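PDB 1J1T: alginate lyase from Alteromonas sp., which cleaves alginate, a polymer of guluronate and mannuronate, by lyase chemistry, most likely beta-elimination at its glycosidic bonds. Local coordinates for residues G83-I88 and Y103-D108; I17-G22 and E54-E59. All coordinates share one frame; numbering follows the deposited sequence.

Contact 1: G83-I88 and Y103-D108; sequences GGKTII and YVSDTD. With CA (calcium ion), chain B; SO4 (sulfate ion), chain C.
K85 and S105 show how closely two neighbouring strands can press. Their side chains leave the same face of the sheet, and K85 CG lies 3.2 Å from S105 CB, tighter than an ordinary carbon contact. Swung opposite its backbone N (chi1 174°), the lysine runs fully extended over the serine and past the methyl of T107. Beside it, I87 lies alongside Y103, its CG1 3.6 Å from CE1 of the ring. On the other face T86 pairs with V104, while I88 crosses V104 and reaches F149 and L151 of the second sheet. The strands form the antiparallel hairpin 85-92/98-105 within the jelly-roll beta-sandwich of this lyase family. Beyond K85 the packing gives way to ion and water. K85 NZ donates to sulfate O1 at 2.7 Å and Y103 OH to sulfate O3 at 2.7 Å, so lysine and tyrosine share an anion probably taken from the crystallisation liquor; a water joins NZ to T107 OG1. At the open end of the hairpin, past the last strand residues, D106 N still donates to G84 O, and the aspartate divides its carboxylate: OD1 binds the calcium ion at 2.5 Å, alongside D114, V116, N119 and I121, whereas OD2 takes the N-H of G83 at 2.6 Å from above the carboxylate plane (41° out of it) and a second N-H from G120.

Contact 2: I17-G22 and E54-E59; sequences IFDLEG and EYKVKE
The carbonyl oxygen of K56 takes one true hydrogen bond from the facing strand, from D19 N at 2.8 Å along a nearly straight line (171°), and a weaker CA-H...O contact from F18, whose CA lies 3.3 Å from the same oxygen. This pairing illustrates how a jelly-roll sandwich finishes a sheet, with a short outermost strand, 18-21, running antiparallel to strand 50-57. The ladder carries on in both directions, through the mutual bonds of E21 and E54 at one end and, past the last strand residues, through K58 N to I17 O at 2.8 Å.

The side chains sort by face. L20 has its CG opposite the backbone N (chi1 174°), which, with the turn at chi2, brings CD1 over one face of the Y55 ring in a CH-pi contact, 4.2 Å from the centroid and 23° off the normal. At the F18-V57 pair the chains diverge as they leave the backbone, yet F18 CE1 still meets V57 CG2 at 3.6 Å. Both also touch Y228 of the second sheet, and the F18 ring stands edge-to-face with those of Y228 and F183.

The opposite face of the ladder is charged. E21 and E54 lie side by side, and E21 OE2 is modelled 2.6 Å from E54 OE1; one of the two acids probably carries a proton, although a clash with E54 CG makes the exact placement doubtful. R52 lies near both carboxylates and K182 near that of E54, each as a long, weak ion pair. K56 crosses E21 at about a right angle, its methylenes against the carboxylate, and a water joins the two charged ends, donating to E21 OE1 and accepting from K56 NZ. Farther along, the carboxylate of D19 packs across K58 CB, and a second water donates to D19 OD1 at 2.6 Å while accepting from the backbone N of E59.

Overall arrangement
Contacts 1 and 2 belong to the same seven-stranded antiparallel sheet, on opposite sides of the centre of the chain, with their own centres about 22 Å apart and their nearest atoms about 5 Å apart. They do not touch. Strand 180-188 lies between them, hydrogen-bonded through its backbone to K85, I87 and I88 of contact 1 and to Y55 and V57 of contact 2. Along the chain the edge pairing 17-22/54-59 is complete before the hairpin pairing 83-88/103-108 begins. Calcium and sulfate both belong to contact 1; contact 2 lies away from the calcium site and completes the sheet at one of its two outermost strands, 18-21.

Contact 1: G83-I88 and Y103-D108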
loop_
_atom_site.group_PDB
_atom_site.type_symbol
_atom_site.label_atom_id
_atom_site.label_comp_id
_atom_site.label_asym_id
_atom_site.label_seq_id
_atom_site.Cartn_x
_atom_site.Cartn_y
_atom_site.Cartn_z
ATOM N N GLY A 83 -3.932 6.909 14.818
ATOM C CA GLY A 83 -4.317 7.890 13.816
ATOM C C GLY A 83 -3.625 7.756 12.469
ATOM O O GLY A 83 -3.978 8.441 11.507
ATOM N N GLY A 84 -2.634 6.876 12.398
ATOM C CA GLY A 84 -1.913 6.686 11.154
ATOM C C GLY A 84 -2.723 5.991 10.081
ATOM O O GLY A 84 -3.632 5.207 10.375
ATOM N N LYS A 85 -2.383 6.281 8.830
ATOM C CA LYS A 85 -3.057 5.697 7.680
ATOM C C LYS A 85 -2.055 5.514 6.546
ATOM O O LYS A 85 -1.378 6.462 6.143
ATOM C CB LYS A 85 -4.191 6.606 7.215
ATOM C CG LYS A 85 -4.868 6.164 5.930
ATOM C CD LYS A 85 -6.021 7.088 5.591
ATOM C CE LYS A 85 -6.731 6.676 4.310
ATOM N NZ LYS A 85 -7.858 7.616 4.012
ATOM N N THR A 86 -1.971 4.293 6.029
ATOM C CA THR A 86 -1.044 4.001 4.945
ATOM C C THR A 86 -1.612 3.016 3.936
ATOM O O THR A 86 -2.534 2.254 4.238
ATOM C CB THR A 86 0.273 3.417 5.490
ATOM O OG1 THR A 86 1.137 3.073 4.397
ATOM C CG2 THR A 86 -0.004 2.164 6.323
ATOM N N ILE A 87 -1.061 3.058 2.726
ATOM C CA ILE A 87 -1.453 2.147 1.659
ATOM C C ILE A 87 -0.252 1.205 1.537
ATOM O O ILE A 87 0.866 1.657 1.294
ATOM C CB ILE A 87 -1.673 2.908 0.338
ATOM C CG1 ILE A 87 -2.841 3.884 0.502
ATOM C CG2 ILE A 87 -1.925 1.922 -0.799
ATOM C CD1 ILE A 87 -3.121 4.740 -0.723
ATOM N N ILE A 88 -0.475 -0.091 1.728
ATOM C CA ILE A 88 0.618 -1.060 1.676
ATOM C C ILE A 88 0.736 -1.844 0.372
ATOM O O ILE A 88 1.713 -2.562 0.160
ATOM C CB ILE A 88 0.531 -2.053 2.855
ATOM C CG1 ILE A 88 -0.767 -2.864 2.773
ATOM C CG2 ILE A 88 0.592 -1.282 4.180
ATOM C CD1 ILE A 88 -0.885 -3.931 3.855
ATOM N N TYR A 103 -5.392 -0.668 2.477
ATOM C CA TYR A 103 -5.087 0.257 3.557
ATOM C C TYR A 103 -5.003 -0.377 4.934
ATOM O O TYR A 103 -5.567 -1.438 5.193
ATOM C CB TYR A 103 -6.182 1.318 3.667
ATOM C CG TYR A 103 -6.447 2.167 2.451
ATOM C CD1 TYR A 103 -6.027 3.497 2.407
ATOM C CD2 TYR A 103 -7.181 1.669 1.374
ATOM C CE1 TYR A 103 -6.340 4.317 1.325
ATOM C CE2 TYR A 103 -7.497 2.483 0.285
ATOM C CZ TYR A 103 -7.073 3.805 0.272
ATOM O OH TYR A 103 -7.393 4.621 -0.789
ATOM N N VAL A 104 -4.305 0.330 5.815
ATOM C CA VAL A 104 -4.179 -0.019 7.221
ATOM C C VAL A 104 -4.335 1.387 7.797
ATOM O O VAL A 104 -3.400 2.189 7.749
ATOM C CB VAL A 104 -2.788 -0.572 7.591
ATOM C CG1 VAL A 104 -2.737 -0.853 9.087
ATOM C CG2 VAL A 104 -2.505 -1.859 6.818
ATOM N N SER A 105 -5.527 1.709 8.296
ATOM C CA SER A 105 -5.746 3.050 8.816
ATOM C C SER A 105 -6.570 3.137 10.087
ATOM O O SER A 105 -7.466 2.328 10.347
ATOM C CB SER A 105 -6.380 3.936 7.739
ATOM O OG SER A 105 -7.782 3.785 7.700
ATOM N N ASP A 106 -6.252 4.164 10.862
ATOM C CA ASP A 106 -6.885 4.423 12.137
ATOM C C ASP A 106 -7.644 5.747 12.047
ATOM O O ASP A 106 -7.368 6.675 12.803
ATOM C CB ASP A 106 -5.787 4.473 13.209
ATOM C CG ASP A 106 -6.335 4.657 14.612
ATOM O OD1 ASP A 106 -7.543 4.473 14.795
ATOM O OD2 ASP A 106 -5.557 4.977 15.535
ATOM N N THR A 107 -8.589 5.829 11.110
ATOM C CA THR A 107 -9.380 7.044 10.924
ATOM C C THR A 107 -10.852 6.847 11.278
ATOM O O THR A 107 -11.271 5.768 11.709
ATOM C CB THR A 107 -9.334 7.556 9.465
ATOM O OG1 THR A 107 -10.163 6.724 8.641
ATOM C CG2 THR A 107 -7.905 7.538 8.930
ATOM N N ASP A 108 -11.627 7.906 11.067
ATOM C CA ASP A 108 -13.052 7.905 11.353
ATOM C C ASP A 108 -13.898 7.592 10.117
ATOM O O ASP A 108 -15.122 7.682 10.171
ATOM C CB ASP A 108 -13.465 9.265 11.925
ATOM C CG ASP A 108 -14.402 9.140 13.113
ATOM O OD1 ASP A 108 -14.004 8.518 14.121
ATOM O OD2 ASP A 108 -15.535 9.664 13.039
HETATM CA CA CA B . -9.555 2.990 14.657
HETATM S S SO4 C . -8.619 7.932 0.237
HETATM O O1 SO4 C . -8.730 7.135 1.473
HETATM O O2 SO4 C . -8.238 9.319 0.572
HETATM O O3 SO4 C . -7.588 7.338 -0.638
HETATM O O4 SO4 C . -9.919 7.935 -0.463
HETATM O O HOH W 1 -9.641 6.224 6.072
HETATM O O HOH W 2 -10.355 3.428 12.197
#

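Contact 2: I17-G22 and E54-E59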
loop_
_atom_site.group_PDB
_atom_site.type_symbol
_atom_site.label_atom_id
_atom_site.label_comp_id
_atom_site.label_asym_id
_atom_site.label_seq_id
_atom_site.Cartn_x
_atom_site.Cartn_y
_atom_site.Cartn_z
ATOM N N ILE A 17 12.413 -6.624 -11.606
ATOM C CA ILE A 17 11.018 -6.281 -11.862
ATOM C C ILE A 17 10.593 -4.974 -11.178
ATOM O O ILE A 17 9.923 -4.135 -11.783
ATOM C CB ILE A 17 10.069 -7.424 -11.394
ATOM C CG1 ILE A 17 10.272 -8.664 -12.272
ATOM C CG2 ILE A 17 8.620 -6.972 -11.474
ATOM C CD1 ILE A 17 9.415 -9.860 -11.877
ATOM N N PHE A 18 11.006 -4.802 -9.928
ATOM C CA PHE A 18 10.639 -3.626 -9.138
ATOM C C PHE A 18 11.703 -2.538 -9.007
ATOM O O PHE A 18 12.881 -2.833 -8.848
ATOM C CB PHE A 18 10.238 -4.070 -7.729
ATOM C CG PHE A 18 8.999 -4.916 -7.684
ATOM C CD1 PHE A 18 7.739 -4.326 -7.651
ATOM C CD2 PHE A 18 9.089 -6.303 -7.675
ATOM C CE1 PHE A 18 6.586 -5.105 -7.608
ATOM C CE2 PHE A 18 7.942 -7.094 -7.632
ATOM C CZ PHE A 18 6.687 -6.492 -7.599
ATOM N N ASP A 19 11.261 -1.284 -9.071
ATOM C CA ASP A 19 12.125 -0.115 -8.894
ATOM C C ASP A 19 11.881 0.333 -7.459
ATOM O O ASP A 19 10.755 0.250 -6.972
ATOM C CB ASP A 19 11.715 1.027 -9.825
ATOM C CG ASP A 19 12.233 0.854 -11.234
ATOM O OD1 ASP A 19 11.734 1.555 -12.138
ATOM O OD2 ASP A 19 13.144 0.027 -11.434
ATOM N N LEU A 20 12.918 0.813 -6.785
ATOM C CA LEU A 20 12.767 1.260 -5.406
ATOM C C LEU A 20 12.447 2.748 -5.293
ATOM O O LEU A 20 13.008 3.572 -6.016
ATOM C CB LEU A 20 14.040 0.964 -4.608
ATOM C CG LEU A 20 14.068 1.525 -3.178
ATOM C CD1 LEU A 20 12.927 0.932 -2.363
ATOM C CD2 LEU A 20 15.407 1.211 -2.529
ATOM N N GLU A 21 11.529 3.073 -4.387
ATOM C CA GLU A 21 11.137 4.458 -4.118
ATOM C C GLU A 21 11.504 4.690 -2.660
ATOM O O GLU A 21 10.820 4.209 -1.761
ATOM C CB GLU A 21 9.629 4.652 -4.304
ATOM C CG GLU A 21 9.115 4.356 -5.703
ATOM C CD GLU A 21 7.601 4.395 -5.769
ATOM O OE1 GLU A 21 7.029 5.473 -6.039
ATOM O OE2 GLU A 21 6.982 3.341 -5.531
ATOM N N GLY A 22 12.584 5.431 -2.430
ATOM C CA GLY A 22 13.054 5.664 -1.075
ATOM C C GLY A 22 14.289 4.798 -0.888
ATOM O O GLY A 22 14.219 3.685 -0.366
ATOM N N GLU A 54 8.482 2.309 -0.847
ATOM C CA GLU A 54 7.837 1.202 -1.535
ATOM C C GLU A 54 8.539 0.791 -2.827
ATOM O O GLU A 54 9.491 1.443 -3.280
ATOM C CB GLU A 54 6.385 1.580 -1.868
ATOM C CG GLU A 54 6.279 2.660 -2.930
ATOM C CD GLU A 54 4.850 2.981 -3.360
ATOM O OE1 GLU A 54 4.696 3.670 -4.393
ATOM O OE2 GLU A 54 3.885 2.567 -2.678
ATOM N N TYR A 55 8.053 -0.302 -3.405
ATOM C CA TYR A 55 8.575 -0.823 -4.663
ATOM C C TYR A 55 7.455 -0.719 -5.686
ATOM O O TYR A 55 6.279 -0.816 -5.333
ATOM C CB TYR A 55 8.979 -2.298 -4.537
ATOM C CG TYR A 55 10.232 -2.579 -3.743
ATOM C CD1 TYR A 55 10.156 -3.091 -2.450
ATOM C CD2 TYR A 55 11.499 -2.386 -4.304
ATOM C CE1 TYR A 55 11.305 -3.416 -1.736
ATOM C CE2 TYR A 55 12.655 -2.706 -3.596
ATOM C CZ TYR A 55 12.548 -3.223 -2.315
ATOM O OH TYR A 55 13.678 -3.574 -1.611
ATOM N N LYS A 56 7.817 -0.526 -6.949
ATOM C CA LYS A 56 6.833 -0.422 -8.023
ATOM C C LYS A 56 7.341 -1.180 -9.247
ATOM O O LYS A 56 8.539 -1.152 -9.547
ATOM C CB LYS A 56 6.602 1.048 -8.394
ATOM C CG LYS A 56 7.853 1.763 -8.904
ATOM C CD LYS A 56 7.557 3.186 -9.363
ATOM C CE LYS A 56 8.826 3.901 -9.813
ATOM N NZ LYS A 56 8.536 5.277 -10.312
ATOM N N VAL A 57 6.444 -1.866 -9.949
ATOM C CA VAL A 57 6.859 -2.595 -11.143
ATOM C C VAL A 57 7.405 -1.551 -12.117
ATOM O O VAL A 57 6.741 -0.552 -12.399
ATOM C CB VAL A 57 5.678 -3.353 -11.792
ATOM C CG1 VAL A 57 6.120 -3.962 -13.111
ATOM C CG2 VAL A 57 5.190 -4.454 -10.861
ATOM N N LYS A 58 8.615 -1.774 -12.627
ATOM C CA LYS A 58 9.218 -0.804 -13.535
ATOM C C LYS A 58 8.447 -0.583 -14.831
ATOM O O LYS A 58 7.811 -1.488 -15.376
ATOM C CB LYS A 58 10.681 -1.163 -13.830
ATOM C CG LYS A 58 10.922 -2.515 -14.464
ATOM C CD LYS A 58 12.424 -2.769 -14.578
ATOM C CE LYS A 58 12.720 -4.098 -15.245
ATOM N NZ LYS A 58 12.103 -4.176 -16.598
ATOM N N GLU A 59 8.523 0.655 -15.301
ATOM C CA GLU A 59 7.849 1.125 -16.499
ATOM C C GLU A 59 7.898 0.227 -17.733
ATOM O O GLU A 59 6.875 0.022 -18.389
ATOM C CB GLU A 59 8.399 2.509 -16.850
ATOM C CG GLU A 59 7.624 3.253 -17.913
ATOM C CD GLU A 59 8.097 4.686 -18.057
ATOM O OE1 GLU A 59 9.279 4.890 -18.409
ATOM O OE2 GLU A 59 7.289 5.608 -17.810
HETATM O O HOH W 3 9.987 2.592 -13.728
HETATM O O HOH W 4 7.405 6.802 -8.264
#